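Local coordinates for anti-sigma-factor antagonist (STAS) domain protein (Moorella thermoacetica, PDB 3ZXN) that is an RsbS-type STAS protein that probably serves as a scaffold component of the stressosome, a bacterial complex adapted here to control secondary messenger signalling, at residues 16-21 and 46-51. The protein carries 1 engineered substitution. Sequence-based numbering, arbitrary orientation. Where two conformers were deposited one is given.
Sequences VAIEET and LVIDIS
A17 and D49 pair across two parallel strands, and the flat group here is the D49 carboxylate. Above its plane, S51 N donates to D49 OD1 at 2.8 Å. At its edge, S51 OG gives a second bond to the syn lone pair of OD1. The S51 N bond closes an Asx turn where the chain leaves the strand. The other oxygen, OD2, is hydrogen-bonded to T81 on the next strand. D49 CB and A17 CB are on the same face of the sheet. D49 CG stands anti to the backbone N (chi1 -177°), beside the carbonyl carbon. A water lies 2.9 Å from I18 O and 3.0 Å from D49 OD1 and can bridge the segments. Three backbone hydrogen bonds join the parallel pair: V16 N to V47 O, D49 N to V16 O (2.8 Å) and I18 N to D49 O. The last is nearly straight, 168° at the hydrogen. On the other face, V16 CB meets I48 CG1 at 4.2 Å. I18 CD1 touches I48 CG2 at 3.7 Å and also reaches I50 CG2. V16 and I18 also touch F30 of helix 25-38, which links the strands in a beta-alpha-beta crossover. The S51 donors would favour a charged D49 carboxylate, though nearby E19, also an acid, would oppose it.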
loop_
_atom_site.group_PDB
_atom_site.type_symbol
_atom_site.label_atom_id
_atom_site.label_comp_id
_atom_site.label_asym_id
_atom_site.label_seq_id
_atom_site.Cartn_x
_atom_site.Cartn_y
_atom_site.Cartn_z
ATOM N N VAL A 16 5.540 -2.759 3.275
ATOM C CA VAL A 16 5.910 -3.167 1.929
ATOM C C VAL A 16 6.434 -1.966 1.147
ATOM O O VAL A 16 5.847 -0.889 1.196
ATOM C CB VAL A 16 4.672 -3.718 1.144
ATOM C CG1 VAL A 16 5.027 -3.973 -0.318
ATOM C CG2 VAL A 16 4.134 -4.980 1.802
ATOM N N ALA A 17 7.533 -2.148 0.423
ATOM C CA ALA A 17 7.967 -1.129 -0.525
ATOM C C ALA A 17 8.011 -1.728 -1.917
ATOM O O ALA A 17 8.688 -2.724 -2.156
ATOM C CB ALA A 17 9.334 -0.545 -0.142
ATOM N N ILE A 18 7.283 -1.110 -2.833
ATOM C CA ILE A 18 7.210 -1.606 -4.203
ATOM C C ILE A 18 8.287 -0.949 -5.056
ATOM O O ILE A 18 8.332 0.275 -5.178
ATOM C CB ILE A 18 5.828 -1.352 -4.809
ATOM C CG1 ILE A 18 4.761 -2.147 -4.049
ATOM C CG2 ILE A 18 5.807 -1.749 -6.283
ATOM C CD1 ILE A 18 3.342 -1.795 -4.446
ATOM N N GLU A 19 9.165 -1.767 -5.634
ATOM C CA GLU A 19 10.251 -1.262 -6.469
ATOM C C GLU A 19 9.932 -1.465 -7.958
ATOM O O GLU A 19 8.938 -2.104 -8.305
ATOM C CB GLU A 19 11.572 -1.938 -6.084
ATOM C CG GLU A 19 11.943 -1.814 -4.592
ATOM C CD GLU A 19 12.553 -0.454 -4.219
ATOM O OE1 GLU A 19 13.262 0.134 -5.069
ATOM O OE2 GLU A 19 12.326 0.024 -3.075
ATOM N N GLU A 20 10.759 -0.905 -8.837
ATOM C CA GLU A 20 10.564 -1.085 -10.277
ATOM C C GLU A 20 10.661 -2.567 -10.640
ATOM O O GLU A 20 11.575 -3.260 -10.192
ATOM C CB GLU A 20 11.606 -0.282 -11.061
ATOM C CG GLU A 20 11.507 1.234 -10.905
ATOM C CD GLU A 20 10.332 1.828 -11.667
ATOM O OE1 GLU A 20 9.406 1.059 -12.015
ATOM O OE2 GLU A 20 10.338 3.058 -11.923
ATOM N N THR A 21 9.715 -3.063 -11.434
ATOM C CA THR A 21 9.737 -4.475 -11.832
ATOM C C THR A 21 9.876 -4.660 -13.344
ATOM O O THR A 21 9.092 -4.116 -14.131
ATOM C CB THR A 21 8.509 -5.264 -11.322
ATOM O OG1 THR A 21 7.296 -4.639 -11.769
ATOM C CG2 THR A 21 8.524 -5.337 -9.802
ATOM N N LEU A 46 -1.353 -1.763 7.609
ATOM C CA LEU A 46 -0.583 -2.027 6.422
ATOM C C LEU A 46 -0.061 -0.708 5.850
ATOM O O LEU A 46 -0.820 0.242 5.668
ATOM C CB LEU A 46 -1.472 -2.747 5.380
ATOM C CG LEU A 46 -0.944 -2.864 3.952
ATOM C CD1 LEU A 46 0.346 -3.635 3.945
ATOM C CD2 LEU A 46 -1.978 -3.553 3.038
ATOM N N VAL A 47 1.238 -0.665 5.578
ATOM C CA VAL A 47 1.866 0.489 4.925
ATOM C C VAL A 47 2.504 0.039 3.627
ATOM O O VAL A 47 3.294 -0.907 3.615
ATOM C CB VAL A 47 2.998 1.119 5.785
ATOM C CG1 VAL A 47 3.483 2.423 5.131
ATOM C CG2 VAL A 47 2.536 1.351 7.210
ATOM N N ILE A 48 2.161 0.702 2.526
ATOM C CA ILE A 48 2.778 0.361 1.253
ATOM C C ILE A 48 3.407 1.603 0.639
ATOM O O ILE A 48 2.727 2.602 0.446
ATOM C CB ILE A 48 1.764 -0.199 0.237
ATOM C CG1 ILE A 48 1.148 -1.507 0.750
ATOM C CG2 ILE A 48 2.468 -0.405 -1.099
ATOM C CD1 ILE A 48 0.098 -2.126 -0.259
ATOM N N ASP A 49 4.698 1.527 0.324
ATOM C CA ASP A 49 5.410 2.674 -0.237
ATOM C C ASP A 49 5.682 2.458 -1.716
ATOM O O ASP A 49 6.171 1.404 -2.114
ATOM C CB ASP A 49 6.733 2.936 0.498
ATOM C CG ASP A 49 7.458 4.165 -0.031
ATOM O OD1 ASP A 49 8.149 4.053 -1.067
ATOM O OD2 ASP A 49 7.330 5.237 0.590
ATOM N N ILE A 50 5.400 3.477 -2.516
ATOM C CA ILE A 50 5.624 3.389 -3.957
ATOM C C ILE A 50 6.606 4.420 -4.513
ATOM O O ILE A 50 6.610 4.676 -5.714
ATOM C CB ILE A 50 4.277 3.484 -4.726
ATOM C CG1 ILE A 50 3.557 4.804 -4.400
ATOM C CG2 ILE A 50 3.410 2.309 -4.353
ATOM C CD1 ILE A 50 2.350 5.130 -5.333
ATOM N N SER A 51 7.451 4.987 -3.648
ATOM C CA SER A 51 8.370 6.055 -4.064
ATOM C C SER A 51 9.322 5.634 -5.186
ATOM O O SER A 51 9.774 6.465 -5.979
ATOM C CB SER A 51 9.165 6.594 -2.868
ATOM O OG SER A 51 9.957 5.586 -2.283
HETATM O O HOH W 1 9.213 2.206 -3.169
#